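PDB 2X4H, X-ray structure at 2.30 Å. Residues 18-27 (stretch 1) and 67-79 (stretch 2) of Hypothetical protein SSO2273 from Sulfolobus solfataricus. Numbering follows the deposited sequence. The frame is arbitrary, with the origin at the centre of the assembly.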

# COMPACT_ATOMS: atom_id res chain seq x y z
N TYR C 18 -9.56 10.11 -3.45
CA TYR C 18 -9.87 8.94 -4.26
C TYR C 18 -11.24 8.41 -3.90
O TYR C 18 -12.06 8.19 -4.77
CB TYR C 18 -8.85 7.81 -4.04
CG TYR C 18 -7.67 7.82 -4.96
CD1 TYR C 18 -6.67 8.79 -4.85
CD2 TYR C 18 -7.50 6.82 -5.92
CE1 TYR C 18 -5.56 8.80 -5.69
CE2 TYR C 18 -6.39 6.81 -6.76
CZ TYR C 18 -5.43 7.80 -6.64
OH TYR C 18 -4.34 7.77 -7.48
N LEU C 19 -11.47 8.21 -2.61
CA LEU C 19 -12.70 7.58 -2.14
C LEU C 19 -13.92 8.43 -2.39
O LEU C 19 -15.00 7.89 -2.63
CB LEU C 19 -12.64 7.24 -0.65
CG LEU C 19 -11.57 6.25 -0.18
CD1 LEU C 19 -11.82 5.91 1.28
CD2 LEU C 19 -11.53 4.98 -1.04
N LEU C 20 -13.78 9.75 -2.33
CA LEU C 20 -14.91 10.63 -2.63
C LEU C 20 -15.20 10.60 -4.13
O LEU C 20 -16.35 10.72 -4.53
CB LEU C 20 -14.64 12.07 -2.18
CG LEU C 20 -14.74 12.32 -0.67
CD1 LEU C 20 -13.97 13.57 -0.25
CD2 LEU C 20 -16.21 12.41 -0.25
N THR C 21 -14.16 10.42 -4.94
CA THR C 21 -14.36 10.33 -6.39
C THR C 21 -15.00 9.00 -6.78
O THR C 21 -15.86 8.96 -7.64
CB THR C 21 -13.06 10.46 -7.15
OG1 THR C 21 -12.44 11.71 -6.82
CG2 THR C 21 -13.33 10.42 -8.62
N ILE C 22 -14.54 7.91 -6.17
CA ILE C 22 -15.15 6.60 -6.36
C ILE C 22 -16.62 6.61 -5.89
O ILE C 22 -17.50 6.10 -6.59
CB ILE C 22 -14.33 5.49 -5.62
CG1 ILE C 22 -12.97 5.31 -6.28
CG2 ILE C 22 -15.09 4.15 -5.57
CD1 ILE C 22 -11.97 4.53 -5.43
N LYS C 23 -16.89 7.21 -4.73
CA LYS C 23 -18.27 7.25 -4.19
C LYS C 23 -19.28 7.96 -5.10
O LYS C 23 -20.44 7.55 -5.18
CB LYS C 23 -18.28 7.87 -2.77
CG LYS C 23 -19.62 7.73 -2.01
CD LYS C 23 -19.54 8.39 -0.64
CE LYS C 23 -20.86 8.29 0.13
NZ LYS C 23 -21.92 9.07 -0.53
N ARG C 24 -18.84 9.01 -5.79
CA ARG C 24 -19.72 9.75 -6.70
C ARG C 24 -20.27 8.82 -7.79
O ARG C 24 -21.47 8.76 -8.00
CB ARG C 24 -18.94 10.94 -7.31
CG ARG C 24 -19.78 11.95 -8.10
CD ARG C 24 -18.93 12.86 -9.00
NE ARG C 24 -17.89 13.63 -8.29
CZ ARG C 24 -16.57 13.51 -8.44
NH1 ARG C 24 -16.03 12.63 -9.30
NH2 ARG C 24 -15.74 14.28 -7.74
N TYR C 25 -19.39 8.08 -8.48
CA TYR C 25 -19.82 7.07 -9.45
C TYR C 25 -20.73 6.04 -8.78
O TYR C 25 -21.88 5.83 -9.23
CB TYR C 25 -18.61 6.40 -10.14
CG TYR C 25 -17.85 7.37 -11.01
CD1 TYR C 25 -16.64 7.91 -10.60
CD2 TYR C 25 -18.37 7.81 -12.22
CE1 TYR C 25 -15.97 8.83 -11.38
CE2 TYR C 25 -17.70 8.73 -13.00
CZ TYR C 25 -16.50 9.23 -12.57
OH TYR C 25 -15.84 10.14 -13.34
N ASN C 26 -20.25 5.43 -7.69
CA ASN C 26 -21.00 4.38 -6.98
C ASN C 26 -22.39 4.87 -6.51
O ASN C 26 -23.36 4.15 -6.65
CB ASN C 26 -20.25 3.87 -5.75
CG ASN C 26 -18.91 3.19 -6.06
OD1 ASN C 26 -18.18 2.87 -5.12
ND2 ASN C 26 -18.58 2.99 -7.35
N ASP C 27 -22.47 6.08 -5.96
CA ASP C 27 -23.77 6.69 -5.56
C ASP C 27 -24.74 6.72 -6.73
O ASP C 27 -25.95 6.63 -6.54
CB ASP C 27 -23.60 8.13 -5.03
CG ASP C 27 -23.07 8.19 -3.61
OD1 ASP C 27 -23.09 7.16 -2.90
OD2 ASP C 27 -22.64 9.28 -3.19
N GLY C 67 -15.66 -1.92 -12.44
CA GLY C 67 -14.83 -0.83 -11.93
C GLY C 67 -14.66 -0.94 -10.42
O GLY C 67 -14.84 -2.01 -9.82
N VAL C 68 -14.34 0.17 -9.79
CA VAL C 68 -14.03 0.20 -8.37
C VAL C 68 -15.27 0.59 -7.56
O VAL C 68 -16.00 1.50 -7.92
CB VAL C 68 -12.86 1.16 -8.12
CG1 VAL C 68 -12.37 1.06 -6.67
CG2 VAL C 68 -11.73 0.86 -9.11
N TRP C 69 -15.51 -0.14 -6.47
CA TRP C 69 -16.63 0.13 -5.58
C TRP C 69 -16.10 0.33 -4.16
O TRP C 69 -15.21 -0.40 -3.70
CB TRP C 69 -17.66 -1.02 -5.59
CG TRP C 69 -18.41 -1.17 -6.88
CD1 TRP C 69 -18.04 -1.92 -7.95
CD2 TRP C 69 -19.69 -0.59 -7.23
NE1 TRP C 69 -18.99 -1.85 -8.94
CE2 TRP C 69 -20.00 -1.03 -8.53
CE3 TRP C 69 -20.58 0.25 -6.57
CZ2 TRP C 69 -21.17 -0.65 -9.19
CZ3 TRP C 69 -21.74 0.64 -7.23
CH2 TRP C 69 -22.03 0.18 -8.52
N ILE C 70 -16.68 1.30 -3.46
CA ILE C 70 -16.29 1.57 -2.07
C ILE C 70 -16.90 0.52 -1.13
O ILE C 70 -18.06 0.21 -1.23
CB ILE C 70 -16.68 3.01 -1.65
CG1 ILE C 70 -16.02 3.38 -0.32
CG2 ILE C 70 -18.20 3.18 -1.57
CD1 ILE C 70 -16.14 4.83 0.01
N THR C 71 -16.11 -0.03 -0.23
CA THR C 71 -16.63 -0.98 0.75
C THR C 71 -17.31 -0.25 1.91
O THR C 71 -17.16 0.95 2.07
CB THR C 71 -15.51 -1.84 1.32
OG1 THR C 71 -14.58 -1.00 2.03
CG2 THR C 71 -14.78 -2.60 0.21
N ASN C 72 -18.03 -0.98 2.75
CA ASN C 72 -18.65 -0.35 3.92
C ASN C 72 -17.60 0.34 4.79
O ASN C 72 -17.82 1.45 5.26
CB ASN C 72 -19.48 -1.35 4.75
CG ASN C 72 -20.82 -1.69 4.09
OD1 ASN C 72 -21.28 -0.99 3.19
ND2 ASN C 72 -21.45 -2.76 4.56
N ASN C 73 -16.45 -0.33 4.96
CA ASN C 73 -15.31 0.25 5.65
C ASN C 73 -14.80 1.53 4.98
O ASN C 73 -14.31 2.42 5.65
CB ASN C 73 -14.17 -0.76 5.76
CG ASN C 73 -14.34 -1.73 6.92
OD1 ASN C 73 -15.15 -1.53 7.81
ND2 ASN C 73 -13.54 -2.78 6.92
N GLY C 74 -14.94 1.60 3.66
CA GLY C 74 -14.54 2.77 2.90
C GLY C 74 -15.39 3.99 3.21
O GLY C 74 -14.85 5.07 3.49
N THR C 75 -16.70 3.81 3.11
CA THR C 75 -17.72 4.79 3.51
C THR C 75 -17.46 5.23 4.95
O THR C 75 -17.33 6.41 5.23
CB THR C 75 -19.13 4.18 3.39
OG1 THR C 75 -19.33 3.72 2.05
CG2 THR C 75 -20.25 5.20 3.76
N ARG C 76 -17.30 4.26 5.84
CA ARG C 76 -16.98 4.52 7.24
C ARG C 76 -15.76 5.44 7.45
O ARG C 76 -15.79 6.33 8.29
CB ARG C 76 -16.77 3.19 7.98
CG ARG C 76 -17.55 3.05 9.27
CD ARG C 76 -17.51 1.63 9.82
NE ARG C 76 -18.73 0.90 9.46
CZ ARG C 76 -18.82 -0.18 8.69
NH1 ARG C 76 -17.74 -0.75 8.15
NH2 ARG C 76 -20.01 -0.72 8.45
N SER C 77 -14.69 5.24 6.68
CA SER C 77 -13.48 6.04 6.83
C SER C 77 -13.59 7.43 6.17
O SER C 77 -12.94 8.35 6.62
CB SER C 77 -12.24 5.27 6.32
OG SER C 77 -12.46 4.74 5.04
N ILE C 78 -14.37 7.57 5.10
CA ILE C 78 -14.74 8.90 4.59
C ILE C 78 -15.42 9.75 5.70
O ILE C 78 -15.05 10.89 5.94
CB ILE C 78 -15.73 8.81 3.40
CG1 ILE C 78 -15.00 8.50 2.10
CG2 ILE C 78 -16.54 10.10 3.23
CD1 ILE C 78 -15.93 8.26 0.94
N ASN C 79 -16.43 9.18 6.35
CA ASN C 79 -17.17 9.87 7.41
C ASN C 79 -16.25 10.17 8.59
O ASN C 79 -16.29 11.25 9.17
CB ASN C 79 -18.37 9.06 7.87
CG ASN C 79 -19.48 9.05 6.86
OD1 ASN C 79 -19.48 9.82 5.90
ND2 ASN C 79 -20.45 8.16 7.06

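Two hydrogen bonds from one side chain, that of Asn-26, join the helix of residues 18-27 to the strand that ends at Ile-70. Ile-70 N donates to Asn-26 OD1 at 2.7 Å. Asn-26 ND2 donates to Val-68 O at 3.0 Å, with an N-H...acceptor angle of 173°. The carboxamide has an acceptor and a donor side by side, so it can serve both backbone groups, one on each side of Trp-69. The Asn-26 CA-to-CB bond points toward the strand, and chi1 is m. ND2 also makes a hydrogen bond elsewhere in the structure.

Trp-69 lies beside this amide. Its CA-to-CB bond points away from the helix overall, but the indole comes back nearer. Asn-26 CG is 3.4 Å from Trp-69 CE3, in an oblique approach to the ring. Asn-26 OD1 also lies 3.2 Å from Trp-69 CA.

The helix crosses the strand at nearly a right angle, 100° between their directions, with the axes 7.6 Å apart at closest approach. One turn before Asn-26, Ile-22 also points toward the strand. Its CD1 meets Val-68 CG1 at 3.7 Å, and its CG2 lies 3.7 Å from Val-68 O. Both residues are buried, and their branched apolar side chains suit this setting. Ile-70 points toward the helix and packs more loosely on Ile-22, with CB 4.4 Å from Ile-22 CG2.

Beyond the strand, Thr-71 caps the second helix: Gly-74 N donates to Thr-71 OG1 at 3.1 Å. The axis of this helix comes no closer than 10.3 Å to that of the first, and side chains fill the space. Ile-78, buried and pointing toward the first helix, is central here. Its CD1 lies 3.8 Å from Leu-19 CB and 3.9 Å from Lys-23 CD, while its CG2 is 4.2 Å from Leu-20 CD2. Leu-19 is buried too, and its CD1 reaches Gly-74 O at 3.8 Å. Gly-74 leaves room for Ile-70: an ideal CB on the glycine would sit 2.4 Å from Ile-70 CG1, a clash.

Lys-23 has a double role at the margin. Its aliphatic chain is extended, with chi1 to chi3 all t, and covers Ile-78. Its ammonium forms a salt bridge one turn along its own helix, NZ to Asp-27 OD2 at 2.8 Å. The charge is thus paired while the methylenes pack. In all, the two stretches bury 551 Å², both sides summed.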